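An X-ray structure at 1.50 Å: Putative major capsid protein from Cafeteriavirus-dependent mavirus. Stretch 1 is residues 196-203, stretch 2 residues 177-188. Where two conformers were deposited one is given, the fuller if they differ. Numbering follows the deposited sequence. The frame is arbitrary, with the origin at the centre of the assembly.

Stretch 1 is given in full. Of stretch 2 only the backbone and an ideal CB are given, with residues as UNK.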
# COMPACT_ATOMS: atom_id res chain seq x y z
N VAL C 196 -24.68 -19.50 -18.90
CA VAL C 196 -23.69 -18.63 -19.52
C VAL C 196 -22.43 -19.45 -19.82
O VAL C 196 -22.12 -20.37 -19.08
CB VAL C 196 -23.42 -17.40 -18.62
CG1 VAL C 196 -22.69 -17.77 -17.34
CG2 VAL C 196 -22.67 -16.31 -19.37
N LYS C 197 -21.74 -19.10 -20.91
CA LYS C 197 -20.44 -19.70 -21.21
C LYS C 197 -19.41 -18.59 -21.16
O LYS C 197 -19.59 -17.54 -21.76
CB LYS C 197 -20.42 -20.38 -22.59
CG LYS C 197 -21.08 -21.73 -22.60
CD LYS C 197 -21.03 -22.36 -23.99
CE LYS C 197 -21.64 -23.75 -24.00
NZ LYS C 197 -21.38 -24.40 -25.32
N ILE C 198 -18.33 -18.86 -20.45
CA ILE C 198 -17.22 -17.90 -20.29
C ILE C 198 -15.89 -18.61 -20.59
O ILE C 198 -15.59 -19.66 -20.01
CB ILE C 198 -17.17 -17.30 -18.86
CG1 ILE C 198 -18.53 -16.76 -18.48
CG2 ILE C 198 -16.08 -16.21 -18.78
CD1 ILE C 198 -18.67 -16.30 -17.05
N ASP C 199 -15.11 -18.02 -21.48
CA ASP C 199 -13.74 -18.45 -21.74
C ASP C 199 -12.83 -17.75 -20.73
O ASP C 199 -12.99 -16.55 -20.47
CB ASP C 199 -13.28 -18.06 -23.15
CG ASP C 199 -14.20 -18.57 -24.25
OD1 ASP C 199 -14.93 -19.58 -24.03
OD2 ASP C 199 -14.21 -17.94 -25.33
N PHE C 200 -11.90 -18.50 -20.18
CA PHE C 200 -10.88 -17.98 -19.24
C PHE C 200 -9.48 -18.35 -19.71
O PHE C 200 -9.27 -19.43 -20.28
CB PHE C 200 -11.04 -18.61 -17.86
CG PHE C 200 -12.29 -18.22 -17.12
CD1 PHE C 200 -12.29 -17.13 -16.28
CD2 PHE C 200 -13.45 -18.97 -17.23
CE1 PHE C 200 -13.41 -16.80 -15.58
CE2 PHE C 200 -14.60 -18.63 -16.54
CZ PHE C 200 -14.57 -17.54 -15.68
N VAL C 201 -8.50 -17.49 -19.41
CA VAL C 201 -7.08 -17.80 -19.55
C VAL C 201 -6.41 -17.33 -18.26
O VAL C 201 -6.59 -16.15 -17.89
CB VAL C 201 -6.41 -17.11 -20.74
CG1 VAL C 201 -4.97 -17.53 -20.86
CG2 VAL C 201 -7.13 -17.41 -22.03
N VAL C 202 -5.68 -18.19 -17.61
CA VAL C 202 -4.94 -17.85 -16.35
C VAL C 202 -3.51 -18.34 -16.46
O VAL C 202 -3.30 -19.52 -16.80
CB VAL C 202 -5.60 -18.48 -15.12
CG1 VAL C 202 -4.77 -18.25 -13.85
CG2 VAL C 202 -7.02 -17.96 -14.96
N ASP C 203 -2.55 -17.48 -16.13
CA ASP C 203 -1.10 -17.79 -16.15
C ASP C 203 -0.62 -17.61 -14.70
O ASP C 203 -0.48 -16.47 -14.25
CB ASP C 203 -0.38 -16.84 -17.13
CG ASP C 203 1.12 -17.07 -17.27
OD1 ASP C 203 1.73 -17.63 -16.35
OD2 ASP C 203 1.70 -16.65 -18.32
N UNK C 177 -12.38 -11.00 -10.35
CA UNK C 177 -13.51 -10.90 -11.26
C UNK C 177 -13.08 -10.77 -12.69
O UNK C 177 -11.89 -10.76 -13.01
CB UNK C 177 -14.39 -9.71 -10.88
N UNK C 178 -14.08 -10.61 -13.55
CA UNK C 178 -13.83 -10.51 -14.99
C UNK C 178 -13.26 -9.15 -15.34
O UNK C 178 -13.46 -8.17 -14.61
CB UNK C 178 -15.11 -10.76 -15.78
N UNK C 179 -12.51 -9.07 -16.43
CA UNK C 179 -12.11 -7.77 -16.95
C UNK C 179 -11.14 -7.02 -16.05
O UNK C 179 -11.16 -5.80 -16.02
CB UNK C 179 -13.35 -6.91 -17.18
N UNK C 180 -10.32 -7.73 -15.29
CA UNK C 180 -9.41 -7.05 -14.34
C UNK C 180 -7.97 -7.57 -14.46
O UNK C 180 -7.13 -6.88 -15.05
CB UNK C 180 -9.91 -7.24 -12.91
N UNK C 181 -7.69 -8.77 -13.96
CA UNK C 181 -6.33 -9.32 -13.99
C UNK C 181 -6.08 -10.45 -14.98
O UNK C 181 -4.94 -10.75 -15.28
CB UNK C 181 -5.97 -9.83 -12.59
N UNK C 182 -7.16 -11.08 -15.49
CA UNK C 182 -7.01 -12.21 -16.45
C UNK C 182 -7.93 -12.02 -17.64
O UNK C 182 -8.99 -11.38 -17.56
CB UNK C 182 -7.31 -13.55 -15.77
N UNK C 183 -7.51 -12.64 -18.75
CA UNK C 183 -8.29 -12.62 -19.99
C UNK C 183 -9.53 -13.49 -19.87
O UNK C 183 -9.52 -14.54 -19.23
CB UNK C 183 -7.44 -13.09 -21.17
N UNK C 184 -10.59 -13.04 -20.51
CA UNK C 184 -11.87 -13.74 -20.42
C UNK C 184 -12.71 -13.34 -21.64
O UNK C 184 -12.48 -12.31 -22.28
CB UNK C 184 -12.59 -13.41 -19.11
N UNK C 185 -13.74 -14.14 -21.92
CA UNK C 185 -14.74 -13.78 -22.92
C UNK C 185 -16.08 -14.41 -22.58
O UNK C 185 -16.15 -15.64 -22.50
CB UNK C 185 -14.29 -14.21 -24.32
N UNK C 186 -17.10 -13.59 -22.42
CA UNK C 186 -18.48 -14.07 -22.19
C UNK C 186 -19.17 -14.24 -23.53
O UNK C 186 -19.28 -13.29 -24.31
CB UNK C 186 -19.27 -13.11 -21.30
N UNK C 187 -19.65 -15.46 -23.78
CA UNK C 187 -20.37 -15.73 -25.03
C UNK C 187 -21.71 -15.00 -24.97
O UNK C 187 -22.29 -14.82 -23.89
CB UNK C 187 -20.57 -17.23 -25.25
N UNK C 188 -22.23 -14.58 -26.12
CA UNK C 188 -23.55 -13.95 -26.15
C UNK C 188 -24.64 -14.80 -25.46
O UNK C 188 -24.66 -16.02 -25.60
CB UNK C 188 -23.95 -13.68 -27.60

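Stretch 1 is a strand that sends Ile198 and Phe200 to one face of the sheet and Asp199 and Val201 to the other; the second backbone runs antiparallel to it, and its positions can be read against that alternation.

Position 177 points away from the strand, which sets no demand there; it is Gly177. Position 178 points toward the strand, yet its ideal CB has nothing of stretch 1 within 5.5 Å, so only a side chain with some length can arrive. Since Ile198 and Phe200 offer hydrocarbon, leucine, methionine or an aromatic would suit. The residue is Leu178, whose CD2 lies 3.8 Å from Phe200 CE1 and 4.4 Å from Ile198 CG2.

Position 179 is out of reach, but a phi of 68° by itself favours glycine, and Gly179 is found. Positions 180 and 181 are also out of reach, with negative phi, so stretch 1 leaves both open to many side chains; they are Cys180 and Asn181, and neither touches the strand.

At 182 the chain returns. The CB points toward stretch 1, 3.4 Å from Val201 O and 4.5 Å from Val202 CG2, with the Phe200 ring farther along. A large apolar or aromatic side chain could use that ring. Tyr182, with chi1 at 55° (p), brings CE1 to 3.5 Å from Phe200 CD1, at the edge of the phenylalanine ring; the two planes meet obliquely, at 41°.

Position 183 shares its face with Val201, and its CB is 4.2 Å from Val201 CB. Small or beta-branched apolar residues would fit. Ala183 makes a modest contact, CB to Val201 CB at 4.1 Å, while a water accepts from Ala183 N and donates to Val201 O, joining the backbones where they spread.

Position 184 pairs with Phe200 without hydrogen bonds between them. The backbones are close: the CA is 3.0 Å from Asp199 O, a CA-H...O contact. Its CB lies near Ile198 CG2 and Phe200 CD1, so apolar or aromatic groups suit. Tyr184 sets CB 4.5 Å from Ile198 CG2, then leads its ring away, with its hydroxyl bonded elsewhere in the structure.

Position 185 forms the hydrogen-bonded pair with Asp199: its N donates to Asp199 O (2.9 Å), and its O accepts from Asp199 N (2.8 Å). With Asp199 OD2 3.9 Å from CB, a polar, basic or aromatic residue would be reasonable. Tyr185 turns its ring edge to that group, CD2 to Asp199 OD2 at 3.7 Å, and its end leads away.

Position 186 returns to the face of Ile198, with Val196 CG2 also near, a site for beta-branched or other aliphatic residues. Ile186 meets both: CG1 is 4.2 Å from Ile198 CG1, and CG2 is 3.8 Å from Val196 CG2.

Position 187 points toward the strand, and its N donates to Lys197 O (2.9 Å). Within reach lie an acceptor, Asp199, and the aliphatic start of Lys197; histidine, arginine, lysine or glutamine could answer. His187 serves both: NE2 donates to Asp199 OD1 (2.8 Å), while Lys197 CB sits 3.7 Å from the ring centroid, over one face.

Position 188 points away, leaving the choice open; it is Pro188.

Stretch 2 (177-188) GLGCNYAYYIHP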
# COMPACT_ATOMS: atom_id res chain seq x y z
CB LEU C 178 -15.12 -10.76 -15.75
CG LEU C 178 -15.83 -12.07 -15.41
CD1 LEU C 178 -17.16 -12.16 -16.17
CD2 LEU C 178 -14.95 -13.28 -15.64
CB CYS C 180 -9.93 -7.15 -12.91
SG CYS C 180 -9.05 -6.00 -11.79
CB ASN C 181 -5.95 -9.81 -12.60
CG ASN C 181 -6.03 -8.71 -11.57
OD1 ASN C 181 -5.61 -7.57 -11.87
ND2 ASN C 181 -6.56 -8.99 -10.39
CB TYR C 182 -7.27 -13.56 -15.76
CG TYR C 182 -8.60 -13.67 -15.06
CD1 TYR C 182 -9.75 -13.99 -15.74
CD2 TYR C 182 -8.71 -13.41 -13.68
CE1 TYR C 182 -10.97 -14.05 -15.12
CE2 TYR C 182 -9.95 -13.48 -13.04
CZ TYR C 182 -11.09 -13.82 -13.77
OH TYR C 182 -12.34 -13.91 -13.19
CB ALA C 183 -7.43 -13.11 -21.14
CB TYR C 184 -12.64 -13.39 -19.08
CG TYR C 184 -13.31 -12.06 -19.24
CD1 TYR C 184 -12.55 -10.90 -19.35
CD2 TYR C 184 -14.69 -11.95 -19.45
CE1 TYR C 184 -13.13 -9.68 -19.64
CE2 TYR C 184 -15.28 -10.73 -19.71
CZ TYR C 184 -14.49 -9.59 -19.82
OH TYR C 184 -15.08 -8.38 -20.17
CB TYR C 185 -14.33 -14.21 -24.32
CG TYR C 185 -15.39 -13.85 -25.35
CD1 TYR C 185 -15.70 -12.52 -25.61
CD2 TYR C 185 -16.10 -14.84 -26.03
CE1 TYR C 185 -16.67 -12.18 -26.53
CE2 TYR C 185 -17.08 -14.50 -26.96
CZ TYR C 185 -17.36 -13.17 -27.19
OH TYR C 185 -18.35 -12.80 -28.10
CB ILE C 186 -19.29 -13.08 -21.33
CG1 ILE C 186 -18.60 -12.87 -19.98
CG2 ILE C 186 -20.71 -13.60 -21.11
CD1 ILE C 186 -19.07 -11.63 -19.24
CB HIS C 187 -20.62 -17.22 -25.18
CG HIS C 187 -19.38 -18.07 -25.28
ND1 HIS C 187 -19.40 -19.30 -25.91
CD2 HIS C 187 -18.13 -17.93 -24.77
CE1 HIS C 187 -18.21 -19.86 -25.81
NE2 HIS C 187 -17.42 -19.05 -25.12
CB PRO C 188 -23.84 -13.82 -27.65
CG PRO C 188 -22.47 -13.61 -28.24
CD PRO C 188 -21.62 -14.59 -27.47
O HOH W 1 -4.96 -14.04 -18.45
O HOH W 2 -23.05 -17.13 -22.53
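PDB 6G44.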